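Local structure of Exo-arabinanase (Penicillium chrysogenum, 3A72) at residues T23-N28 / R80-L85; L37-N42 / F52-S57; S234-Y239 / G253-V258. The protein hydrolyses alpha-1,5-linked L-arabinan, probably releasing arabinobiose from chain ends, on what appears to be a six-bladed beta-propeller scaffold. All blocks are in the same frame, centred on the assembly; numbering follows the deposited sequence.

How the contacts relate
Contacts 1 and 2 lie side by side, their centres about 8 Å apart, and both touch the same arabinofuranose of the bound arabinobiose. They share one sheet: strand 23-30 of contact 1 is hydrogen-bonded to strand 36-42 of contact 2. Contact 1 crosses from that sheet to strand 82-87 of the next, and Glu-41 OE2 of contact 2 lies 2.7 Å from Gln-82 N of contact 1, a probable hydrogen bond beside the sugar. Contact 3 belongs to a remote sheet, its centre about 23 Å from that of contact 1 and about 30 Å from that of contact 2. It touches neither, though its Leu-237 side chain is about 10 Å from a bound arabinofuranose.

Contact 1. Residues T23-N28 / R80-L85; sequences TLYPRN and RYQPFL. With AHR (alpha-L-arabinofuranose), chain B.
Tyr-25 lays its ring over the backbone of Gln-82: CA of Gln-82 is 3.7 Å from the ring centroid in a CH-pi contact. Gln-82 CG, anti to its carbonyl carbon (chi1 -61°), comes to 3.4 Å from Tyr-25 CE1. Pro-83 continues this close packing, its CD 3.8 Å from Tyr-25 CD2, and a water bonded to Tyr-25 OH at 2.7 Å also lies near Pro-83 O. Arg-27 CG presses on Pro-83 O at 3.2 Å, while Tyr-25 CE2 lies over the centre of its guanidinium. Phe-84 CD1 meets the guanidinium edge, the side chains crossing obliquely with their planes almost perpendicular. NH1 also bonds Pro-26 O, and NH2 bonds Thr-315.

The far end is looser. Strands 23-28 and 82-85 run nearly parallel (12°), yet no direct hydrogen bond joins the segments; they are end strands of two different four-stranded sheets, consistent with neighbouring propeller blades. A water lies between Asn-28 O and Leu-85 O, where the side chains no longer meet closely.

At the sugar end, C5 of the arabinofuranose sits over the centre of the Tyr-81 ring. Gln-82 NE2 donates an almost straight bond (2.9 Å, 170°) to sugar O5, and its OE1 takes the backbone N-H of Glu-151. That second bond fixes the rotation of the amide, so its NH2 is presented to the sugar's O5 hydroxyl, consistent with recognition of a non-reducing chain end.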
loop_
_atom_site.group_PDB
_atom_site.type_symbol
_atom_site.label_atom_id
_atom_site.label_comp_id
_atom_site.label_asym_id
_atom_site.label_seq_id
_atom_site.Cartn_x
_atom_site.Cartn_y
_atom_site.Cartn_z
ATOM N N THR A 23 2.047 4.964 15.430
ATOM C CA THR A 23 2.038 3.998 14.341
ATOM C C THR A 23 1.167 4.583 13.247
ATOM O O THR A 23 0.263 5.378 13.507
ATOM C CB THR A 23 1.479 2.624 14.779
ATOM O OG1 THR A 23 0.111 2.712 15.218
ATOM C CG2 THR A 23 2.243 2.058 15.944
ATOM N N LEU A 24 1.412 4.163 12.017
ATOM C CA LEU A 24 0.618 4.569 10.869
ATOM C C LEU A 24 0.992 3.707 9.675
ATOM O O LEU A 24 2.122 3.179 9.655
ATOM C CB LEU A 24 0.931 6.049 10.485
ATOM C CG LEU A 24 -0.163 6.763 9.671
ATOM C CD1 LEU A 24 -1.374 7.096 10.521
ATOM C CD2 LEU A 24 0.417 8.035 9.037
ATOM N N TYR A 25 0.132 3.578 8.685
ATOM C CA TYR A 25 0.488 3.076 7.373
ATOM C C TYR A 25 0.786 1.573 7.418
ATOM O O TYR A 25 1.933 1.126 7.277
ATOM C CB TYR A 25 1.640 3.873 6.760
ATOM C CG TYR A 25 1.681 3.850 5.246
ATOM C CD1 TYR A 25 1.287 4.980 4.521
ATOM C CD2 TYR A 25 2.065 2.710 4.528
ATOM C CE1 TYR A 25 1.295 4.992 3.119
ATOM C CE2 TYR A 25 2.082 2.726 3.121
ATOM C CZ TYR A 25 1.701 3.850 2.450
ATOM O OH TYR A 25 1.729 3.917 1.063
ATOM N N PRO A 26 -0.246 0.749 7.645
ATOM C CA PRO A 26 -0.032 -0.694 7.752
ATOM C C PRO A 26 0.263 -1.290 6.407
ATOM O O PRO A 26 -0.432 -0.981 5.424
ATOM C CB PRO A 26 -1.388 -1.202 8.245
ATOM C CG PRO A 26 -2.369 -0.234 7.620
ATOM C CD PRO A 26 -1.680 1.107 7.701
ATOM N N ARG A 27 1.191 -2.218 6.333
ATOM C CA ARG A 27 1.388 -3.068 5.146
ATOM C C ARG A 27 1.688 -4.474 5.654
ATOM O O ARG A 27 2.200 -4.684 6.738
ATOM C CB ARG A 27 2.467 -2.532 4.207
ATOM C CG ARG A 27 2.055 -1.238 3.492
ATOM C CD ARG A 27 0.994 -1.506 2.453
ATOM N NE ARG A 27 0.618 -0.337 1.656
ATOM C CZ ARG A 27 -0.417 0.477 1.939
ATOM N NH1 ARG A 27 -1.150 0.333 3.016
ATOM N NH2 ARG A 27 -0.691 1.447 1.074
ATOM N N ASN A 28 1.424 -5.471 4.782
ATOM C CA ASN A 28 1.619 -6.848 5.163
ATOM C C ASN A 28 1.967 -7.677 3.925
ATOM O O ASN A 28 1.859 -7.221 2.779
ATOM C CB ASN A 28 0.405 -7.359 5.942
ATOM C CG ASN A 28 -0.834 -7.189 5.138
ATOM O OD1 ASN A 28 -1.004 -7.700 4.031
ATOM N ND2 ASN A 28 -1.796 -6.459 5.587
ATOM N N ARG A 80 11.287 5.824 7.494
ATOM C CA ARG A 80 10.306 6.614 8.211
ATOM C C ARG A 80 8.882 6.498 7.740
ATOM O O ARG A 80 7.956 6.379 8.552
ATOM C CB ARG A 80 10.748 8.100 8.191
ATOM C CG ARG A 80 9.941 8.995 9.130
ATOM C CD ARG A 80 10.488 10.456 9.156
ATOM N NE ARG A 80 11.925 10.459 9.442
ATOM C CZ ARG A 80 12.487 10.343 10.614
ATOM N NH1 ARG A 80 11.738 10.367 11.733
ATOM N NH2 ARG A 80 13.801 10.239 10.709
ATOM N N TYR A 81 8.683 6.597 6.417
ATOM C CA TYR A 81 7.354 6.647 5.828
ATOM C C TYR A 81 7.151 5.500 4.797
ATOM O O TYR A 81 8.063 5.137 4.052
ATOM C CB TYR A 81 7.081 7.933 5.091
ATOM C CG TYR A 81 6.804 9.175 5.921
ATOM C CD1 TYR A 81 6.608 9.147 7.309
ATOM C CD2 TYR A 81 6.724 10.419 5.272
ATOM C CE1 TYR A 81 6.350 10.329 8.017
ATOM C CE2 TYR A 81 6.479 11.567 5.957
ATOM C CZ TYR A 81 6.293 11.517 7.346
ATOM O OH TYR A 81 6.013 12.674 8.074
ATOM N N GLN A 82 5.915 5.023 4.771
ATOM C CA GLN A 82 5.360 4.339 3.605
ATOM C C GLN A 82 6.120 3.069 3.197
ATOM O O GLN A 82 6.530 2.896 2.073
ATOM C CB GLN A 82 5.269 5.327 2.436
ATOM C CG GLN A 82 4.346 6.489 2.780
ATOM C CD GLN A 82 4.813 7.858 2.347
ATOM O OE1 GLN A 82 5.619 7.994 1.404
ATOM N NE2 GLN A 82 4.284 8.881 2.987
ATOM N N PRO A 83 6.222 2.113 4.146
ATOM C CA PRO A 83 6.809 0.818 3.797
ATOM C C PRO A 83 5.899 0.066 2.848
ATOM O O PRO A 83 4.707 0.361 2.658
ATOM C CB PRO A 83 6.878 0.095 5.150
ATOM C CG PRO A 83 5.698 0.648 5.911
ATOM C CD PRO A 83 5.682 2.119 5.500
ATOM N N PHE A 84 6.442 -0.990 2.257
ATOM C CA PHE A 84 5.695 -1.928 1.412
ATOM C C PHE A 84 6.462 -3.223 1.376
ATOM O O PHE A 84 7.639 -3.238 0.992
ATOM C CB PHE A 84 5.506 -1.398 -0.040
ATOM C CG PHE A 84 4.523 -2.253 -0.780
ATOM C CD1 PHE A 84 3.185 -2.082 -0.577
ATOM C CD2 PHE A 84 4.913 -3.282 -1.613
ATOM C CE1 PHE A 84 2.232 -2.869 -1.146
ATOM C CE2 PHE A 84 3.976 -4.092 -2.216
ATOM C CZ PHE A 84 2.637 -3.898 -2.000
ATOM N N LEU A 85 5.832 -4.339 1.754
ATOM C CA LEU A 85 6.396 -5.678 1.706
ATOM C C LEU A 85 5.969 -6.403 0.444
ATOM O O LEU A 85 4.790 -6.339 0.073
ATOM C CB LEU A 85 5.999 -6.487 2.924
ATOM C CG LEU A 85 6.680 -6.096 4.219
ATOM C CD1 LEU A 85 5.919 -6.711 5.390
ATOM C CD2 LEU A 85 8.126 -6.589 4.224
HETATM O O5 AHR B . 2.680 8.329 5.364
HETATM C C5 AHR B . 2.933 9.466 6.241
HETATM C C4 AHR B . 2.105 10.638 5.758
HETATM O O4 AHR B . 2.596 11.026 4.430
HETATM C C3 AHR B . 2.370 11.895 6.575
HETATM O O3 AHR B . 1.549 11.946 7.759
HETATM C C2 AHR B . 1.914 12.981 5.580
HETATM O O2 AHR B . 2.546 14.258 5.825
HETATM C C1 AHR B . 2.356 12.416 4.222
HETATM O O HOH W 1 3.907 2.460 0.445
HETATM O O HOH W 2 2.911 -4.807 1.634
#

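Contact 2. Residues L37-N42 / F52-S57; sequences LATWEN and FPIYRS. With AHR (alpha-L-arabinofuranose), chain B.
Trp-40 CG stands between the backbone N and the carbonyl carbon, the crowded position (chi1 55°), and the indole turns one face to Pro-53 of the partner strand. Pro-53 CG sits over that face, offset toward the rim and 3.5 Å from Trp-40 CE2, the two side chains crossing at about a right angle. Further out, Trp-40 CH2 lies over a face of the Tyr-55 ring, 3.4 Å from its CD1; the ring planes are inclined at 56°. Asn-42 CB packs on Pro-53 CD, the side chains crossing at a slant.

Thr-39 turns OG1 anti to its backbone N (chi1 -168°), where the hydroxyl donates to Pro-53 O at 2.7 Å from somewhat above the carbonyl plane. This side-chain bond joins the strands beyond the regular pairing: Ala-38 and Tyr-55 form a hydrogen-bonded antiparallel pair, with Tyr-55 N to Ala-38 O at 3.0 Å. At the neighbouring non-hydrogen-bonded pair, Leu-37 CD2 runs alongside the aliphatic part of Arg-56, 3.7 Å from its CB.

Glu-41 points away from the hairpin partner. Its OE2 accepts a 2.7 Å bond from O5 of the arabinofuranose and is also bonded to Gln-82 N, while OE1 is hydrogen-bonded to Tyr-43 OH, so both carboxylate oxygens have partners.

The hairpin forms the middle of a four-stranded sheet: strand 23-30 flanks 36-42, strand 65-70 flanks 52-57, and Thr-39 and Phe-52 pack on Pro-83 of the adjoining sheet.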
loop_
_atom_site.group_PDB
_atom_site.type_symbol
_atom_site.label_atom_id
_atom_site.label_comp_id
_atom_site.label_asym_id
_atom_site.label_seq_id
_atom_site.Cartn_x
_atom_site.Cartn_y
_atom_site.Cartn_z
ATOM N N LEU A 37 3.352 -11.533 7.565
ATOM C CA LEU A 37 4.242 -10.483 8.073
ATOM C C LEU A 37 3.541 -9.157 8.006
ATOM O O LEU A 37 2.785 -8.882 7.039
ATOM C CB LEU A 37 5.520 -10.406 7.234
ATOM C CG LEU A 37 6.385 -11.682 7.154
ATOM C CD1 LEU A 37 7.589 -11.391 6.307
ATOM C CD2 LEU A 37 6.783 -12.121 8.511
ATOM N N ALA A 38 3.793 -8.318 9.000
ATOM C CA ALA A 38 3.209 -6.996 9.096
ATOM C C ALA A 38 4.310 -5.991 9.432
ATOM O O ALA A 38 5.241 -6.274 10.180
ATOM C CB ALA A 38 2.131 -6.956 10.163
ATOM N N THR A 39 4.149 -4.787 8.890
ATOM C CA THR A 39 4.988 -3.641 9.195
ATOM C C THR A 39 4.154 -2.368 9.145
ATOM O O THR A 39 2.946 -2.378 8.814
ATOM C CB THR A 39 6.190 -3.584 8.232
ATOM O OG1 THR A 39 7.146 -2.633 8.713
ATOM C CG2 THR A 39 5.790 -3.151 6.844
ATOM N N TRP A 40 4.754 -1.244 9.517
ATOM C CA TRP A 40 4.124 0.035 9.664
ATOM C C TRP A 40 5.193 1.086 9.875
ATOM O O TRP A 40 6.335 0.772 10.207
ATOM C CB TRP A 40 3.122 0.032 10.850
ATOM C CG TRP A 40 3.728 -0.385 12.140
ATOM C CD1 TRP A 40 4.350 0.398 13.058
ATOM C CD2 TRP A 40 3.795 -1.728 12.649
ATOM N NE1 TRP A 40 4.762 -0.415 14.083
ATOM C CE2 TRP A 40 4.464 -1.698 13.903
ATOM C CE3 TRP A 40 3.331 -2.981 12.221
ATOM C CZ2 TRP A 40 4.715 -2.810 14.676
ATOM C CZ3 TRP A 40 3.566 -4.105 12.992
ATOM C CH2 TRP A 40 4.226 -4.007 14.217
ATOM N N GLU A 41 4.825 2.339 9.693
ATOM C CA GLU A 41 5.600 3.478 10.137
ATOM C C GLU A 41 5.612 3.511 11.662
ATOM O O GLU A 41 4.542 3.515 12.298
ATOM C CB GLU A 41 4.993 4.792 9.647
ATOM C CG GLU A 41 4.941 4.929 8.121
ATOM C CD GLU A 41 4.164 6.115 7.612
ATOM O OE1 GLU A 41 3.571 6.865 8.440
ATOM O OE2 GLU A 41 4.089 6.279 6.354
ATOM N N ASN A 42 6.813 3.494 12.232
ATOM C CA ASN A 42 7.022 3.277 13.672
ATOM C C ASN A 42 7.707 4.508 14.224
ATOM O O ASN A 42 8.924 4.735 13.982
ATOM C CB ASN A 42 7.831 1.996 13.819
ATOM C CG ASN A 42 7.945 1.485 15.237
ATOM O OD1 ASN A 42 9.061 1.557 15.896
ATOM N ND2 ASN A 42 6.939 1.013 15.768
ATOM N N PHE A 52 11.693 0.152 10.239
ATOM C CA PHE A 52 10.448 -0.581 10.011
ATOM C C PHE A 52 10.477 -1.934 10.734
ATOM O O PHE A 52 11.301 -2.775 10.406
ATOM C CB PHE A 52 10.174 -0.795 8.545
ATOM C CG PHE A 52 9.936 0.461 7.738
ATOM C CD1 PHE A 52 9.038 1.445 8.164
ATOM C CD2 PHE A 52 10.597 0.648 6.531
ATOM C CE1 PHE A 52 8.835 2.588 7.388
ATOM C CE2 PHE A 52 10.368 1.760 5.755
ATOM C CZ PHE A 52 9.488 2.734 6.196
ATOM N N PRO A 53 9.604 -2.140 11.714
ATOM C CA PRO A 53 9.555 -3.426 12.418
ATOM C C PRO A 53 8.881 -4.462 11.535
ATOM O O PRO A 53 8.002 -4.135 10.780
ATOM C CB PRO A 53 8.711 -3.139 13.648
ATOM C CG PRO A 53 7.841 -2.005 13.243
ATOM C CD PRO A 53 8.624 -1.178 12.249
ATOM N N ILE A 54 9.302 -5.725 11.717
ATOM C CA ILE A 54 8.700 -6.842 10.974
ATOM C C ILE A 54 8.142 -7.800 11.992
ATOM O O ILE A 54 8.917 -8.412 12.756
ATOM C CB ILE A 54 9.716 -7.511 10.060
ATOM C CG1 ILE A 54 10.406 -6.567 9.102
ATOM C CG2 ILE A 54 9.066 -8.671 9.307
ATOM C CD1 ILE A 54 9.515 -5.908 8.094
ATOM N N TYR A 55 6.817 -7.933 12.045
ATOM C CA TYR A 55 6.125 -8.834 12.960
ATOM C C TYR A 55 5.551 -9.975 12.155
ATOM O O TYR A 55 5.019 -9.793 11.069
ATOM C CB TYR A 55 5.025 -8.116 13.726
ATOM C CG TYR A 55 5.484 -7.352 14.965
ATOM C CD1 TYR A 55 6.505 -6.426 14.915
ATOM C CD2 TYR A 55 4.826 -7.519 16.167
ATOM C CE1 TYR A 55 6.879 -5.734 16.016
ATOM C CE2 TYR A 55 5.200 -6.812 17.299
ATOM C CZ TYR A 55 6.233 -5.915 17.235
ATOM O OH TYR A 55 6.591 -5.252 18.367
ATOM N N ARG A 56 5.614 -11.191 12.710
ATOM C CA ARG A 56 5.144 -12.402 12.048
ATOM C C ARG A 56 4.042 -13.075 12.839
ATOM O O ARG A 56 4.078 -13.096 14.073
ATOM C CB ARG A 56 6.293 -13.409 11.924
ATOM C CG ARG A 56 5.903 -14.719 11.257
ATOM C CD ARG A 56 7.111 -15.513 10.843
ATOM N NE ARG A 56 7.881 -15.987 11.984
ATOM C CZ ARG A 56 9.113 -16.438 11.941
ATOM N NH1 ARG A 56 9.770 -16.419 10.808
ATOM N NH2 ARG A 56 9.653 -16.897 13.095
ATOM N N SER A 57 3.093 -13.657 12.125
ATOM C CA SER A 57 2.117 -14.590 12.682
ATOM C C SER A 57 2.206 -15.899 11.954
ATOM O O SER A 57 2.141 -15.931 10.709
ATOM C CB SER A 57 0.688 -14.031 12.593
ATOM O OG SER A 57 -0.237 -15.020 13.060
HETATM O O5 AHR B . 2.680 8.329 5.364
HETATM C C5 AHR B . 2.933 9.466 6.241
HETATM C C4 AHR B . 2.105 10.638 5.758
HETATM O O4 AHR B . 2.596 11.026 4.430
HETATM C C3 AHR B . 2.370 11.895 6.575
HETATM O O3 AHR B . 1.549 11.946 7.759
HETATM C C2 AHR B . 1.914 12.981 5.580
HETATM O O2 AHR B . 2.546 14.258 5.825
HETATM C C1 AHR B . 2.356 12.416 4.222
#

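Contact 3. Residues S234-Y239 / G253-V258; sequences SFPLYY and GQRLVV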
loop_
_atom_site.group_PDB
_atom_site.type_symbol
_atom_site.label_atom_id
_atom_site.label_comp_id
_atom_site.label_asym_id
_atom_site.label_seq_id
_atom_site.Cartn_x
_atom_site.Cartn_y
_atom_site.Cartn_z
ATOM N N SER A 234 -11.729 17.256 -2.248
ATOM C CA SER A 234 -12.063 15.927 -1.794
ATOM C C SER A 234 -11.106 14.927 -2.453
ATOM O O SER A 234 -10.412 15.244 -3.420
ATOM C CB SER A 234 -13.511 15.583 -2.172
ATOM O OG SER A 234 -13.752 15.593 -3.557
ATOM N N PHE A 235 -11.121 13.699 -1.912
ATOM C CA PHE A 235 -10.240 12.605 -2.346
ATOM C C PHE A 235 -11.045 11.370 -2.701
ATOM O O PHE A 235 -10.770 10.266 -2.181
ATOM C CB PHE A 235 -9.219 12.283 -1.246
ATOM C CG PHE A 235 -8.217 13.363 -0.948
ATOM C CD1 PHE A 235 -7.041 13.402 -1.643
ATOM C CD2 PHE A 235 -8.411 14.263 0.070
ATOM C CE1 PHE A 235 -6.030 14.353 -1.351
ATOM C CE2 PHE A 235 -7.456 15.216 0.352
ATOM C CZ PHE A 235 -6.253 15.211 -0.323
ATOM N N PRO A 236 -11.998 11.450 -3.632
ATOM C CA PRO A 236 -12.756 10.236 -4.028
ATOM C C PRO A 236 -11.864 9.186 -4.621
ATOM O O PRO A 236 -10.860 9.458 -5.294
ATOM C CB PRO A 236 -13.709 10.760 -5.093
ATOM C CG PRO A 236 -12.980 11.966 -5.654
ATOM C CD PRO A 236 -12.352 12.624 -4.450
ATOM N N LEU A 237 -12.271 7.930 -4.423
ATOM C CA LEU A 237 -11.549 6.821 -5.030
ATOM C C LEU A 237 -11.899 6.709 -6.513
ATOM O O LEU A 237 -13.070 6.767 -6.926
ATOM C CB LEU A 237 -11.864 5.493 -4.334
ATOM C CG LEU A 237 -11.523 5.475 -2.848
ATOM C CD1 LEU A 237 -11.642 4.029 -2.355
ATOM C CD2 LEU A 237 -10.178 6.085 -2.532
ATOM N N TYR A 238 -10.849 6.513 -7.316
ATOM C CA TYR A 238 -10.919 6.287 -8.762
ATOM C C TYR A 238 -10.110 5.065 -9.093
ATOM O O TYR A 238 -9.181 4.690 -8.373
ATOM C CB TYR A 238 -10.330 7.495 -9.552
ATOM C CG TYR A 238 -11.303 8.607 -9.823
ATOM C CD1 TYR A 238 -11.884 9.352 -8.814
ATOM C CD2 TYR A 238 -11.646 8.916 -11.129
ATOM C CE1 TYR A 238 -12.775 10.360 -9.120
ATOM C CE2 TYR A 238 -12.550 9.947 -11.458
ATOM C CZ TYR A 238 -13.115 10.658 -10.439
ATOM O OH TYR A 238 -13.992 11.681 -10.682
ATOM N N TYR A 239 -10.430 4.427 -10.232
ATOM C CA TYR A 239 -9.600 3.362 -10.739
ATOM C C TYR A 239 -9.472 3.471 -12.243
ATOM O O TYR A 239 -10.250 4.098 -12.956
ATOM C CB TYR A 239 -10.124 2.026 -10.341
ATOM C CG TYR A 239 -11.573 1.639 -10.548
ATOM C CD1 TYR A 239 -11.996 0.986 -11.704
ATOM C CD2 TYR A 239 -12.497 1.891 -9.566
ATOM C CE1 TYR A 239 -13.328 0.613 -11.873
ATOM C CE2 TYR A 239 -13.806 1.476 -9.719
ATOM C CZ TYR A 239 -14.225 0.847 -10.850
ATOM O OH TYR A 239 -15.542 0.417 -10.913
ATOM N N GLY A 253 -9.843 7.483 -16.229
ATOM C CA GLY A 253 -10.221 7.235 -14.866
ATOM C C GLY A 253 -11.706 7.007 -14.700
ATOM O O GLY A 253 -12.521 7.719 -15.311
ATOM N N GLN A 254 -12.041 6.131 -13.795
ATOM C CA GLN A 254 -13.424 5.772 -13.473
ATOM C C GLN A 254 -13.667 5.995 -11.984
ATOM O O GLN A 254 -12.949 5.438 -11.129
ATOM C CB GLN A 254 -13.651 4.306 -13.812
ATOM C CG GLN A 254 -15.080 3.846 -13.615
ATOM C CD GLN A 254 -15.371 2.420 -14.059
ATOM O OE1 GLN A 254 -14.598 1.808 -14.826
ATOM N NE2 GLN A 254 -16.503 1.954 -13.647
ATOM N N ARG A 255 -14.628 6.819 -11.624
ATOM C CA ARG A 255 -14.961 7.062 -10.214
ATOM C C ARG A 255 -15.643 5.805 -9.681
ATOM O O ARG A 255 -16.571 5.254 -10.281
ATOM C CB ARG A 255 -15.863 8.273 -10.076
ATOM C CG ARG A 255 -16.201 8.602 -8.645
ATOM C CD ARG A 255 -17.051 9.839 -8.479
ATOM N NE ARG A 255 -16.346 11.076 -8.784
ATOM C CZ ARG A 255 -16.122 12.109 -8.008
ATOM N NH1 ARG A 255 -16.561 12.179 -6.723
ATOM N NH2 ARG A 255 -15.450 13.166 -8.469
ATOM N N LEU A 256 -15.214 5.358 -8.504
ATOM C CA LEU A 256 -15.858 4.213 -7.845
ATOM C C LEU A 256 -17.196 4.680 -7.289
ATOM O O LEU A 256 -17.229 5.582 -6.441
ATOM C CB LEU A 256 -14.902 3.643 -6.790
ATOM C CG LEU A 256 -15.270 2.329 -6.148
ATOM C CD1 LEU A 256 -14.043 1.697 -5.530
ATOM C CD2 LEU A 256 -16.378 2.459 -5.082
ATOM N N VAL A 257 -18.304 4.057 -7.719
ATOM C CA VAL A 257 -19.632 4.411 -7.283
ATOM C C VAL A 257 -20.211 3.250 -6.476
ATOM O O VAL A 257 -20.148 2.081 -6.932
ATOM C CB VAL A 257 -20.537 4.752 -8.472
ATOM C CG1 VAL A 257 -21.964 5.065 -7.988
ATOM C CG2 VAL A 257 -19.904 5.933 -9.268
ATOM N N VAL A 258 -20.744 3.581 -5.304
ATOM C CA VAL A 258 -21.261 2.609 -4.366
ATOM C C VAL A 258 -22.785 2.641 -4.431
ATOM O O VAL A 258 -23.385 3.725 -4.427
ATOM C CB VAL A 258 -20.742 2.920 -2.952
ATOM C CG1 VAL A 258 -21.168 1.830 -1.947
ATOM C CG2 VAL A 258 -19.250 3.036 -2.955
HETATM O O HOH W 3 -15.758 14.217 -4.991
HETATM O O HOH W 4 -15.244 7.066 -5.236
HETATM O O HOH W 5 -18.185 2.037 -9.918
#
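The Tyr-238 ring has Arg-255 over one face, with CB 3.9 Å from the ring centroid in a CH-pi contact, and Pro-236 O and Arg-255 NH2 at its edge. The guanidinium of Arg-255 in turn carries Pro-236 CG over one face, offset toward the rim, and a water at its edge that links NH1 to Ser-234 OG. The Tyr-239 ring, on the opposite face of the sheet, has Gln-254 O over one face, offset toward the rim, and Leu-256 CB at its edge, 3.8 Å from CE2.

In Arg-255 the bend at the third torsion (chi3 -70°) turns NE toward Tyr-238 OH. NE donates to this oxygen at 3.1 Å and NH2 adds a weak bond to it, so two N-H groups share one acceptor. Gln-254, extended, runs alongside Tyr-239 and lays its amide near CE1, with OE1 3.4 Å from that carbon.

The backbone pairing is short. Tyr-239 and Gln-254 exchange bonds in both directions, with Gln-254 N to Tyr-239 O at 2.8 Å. Leu-256 N then reaches Leu-237 O at 3.0 Å, and a water joins that oxygen to Leu-256 O.

Strand 254-255 is one edge strand of its sheet, next to 237-242, whose other neighbour is 218-225. Tyr-224 meets Tyr-238 edge-to-face, and Phe-228 forms a cation-pi pair with Arg-255. Tyr-239 OH bonds Gly-299 O and Trp-303 NE1, while Leu-237 and Leu-256 pack on Val-284 of strand 281-285 in another sheet.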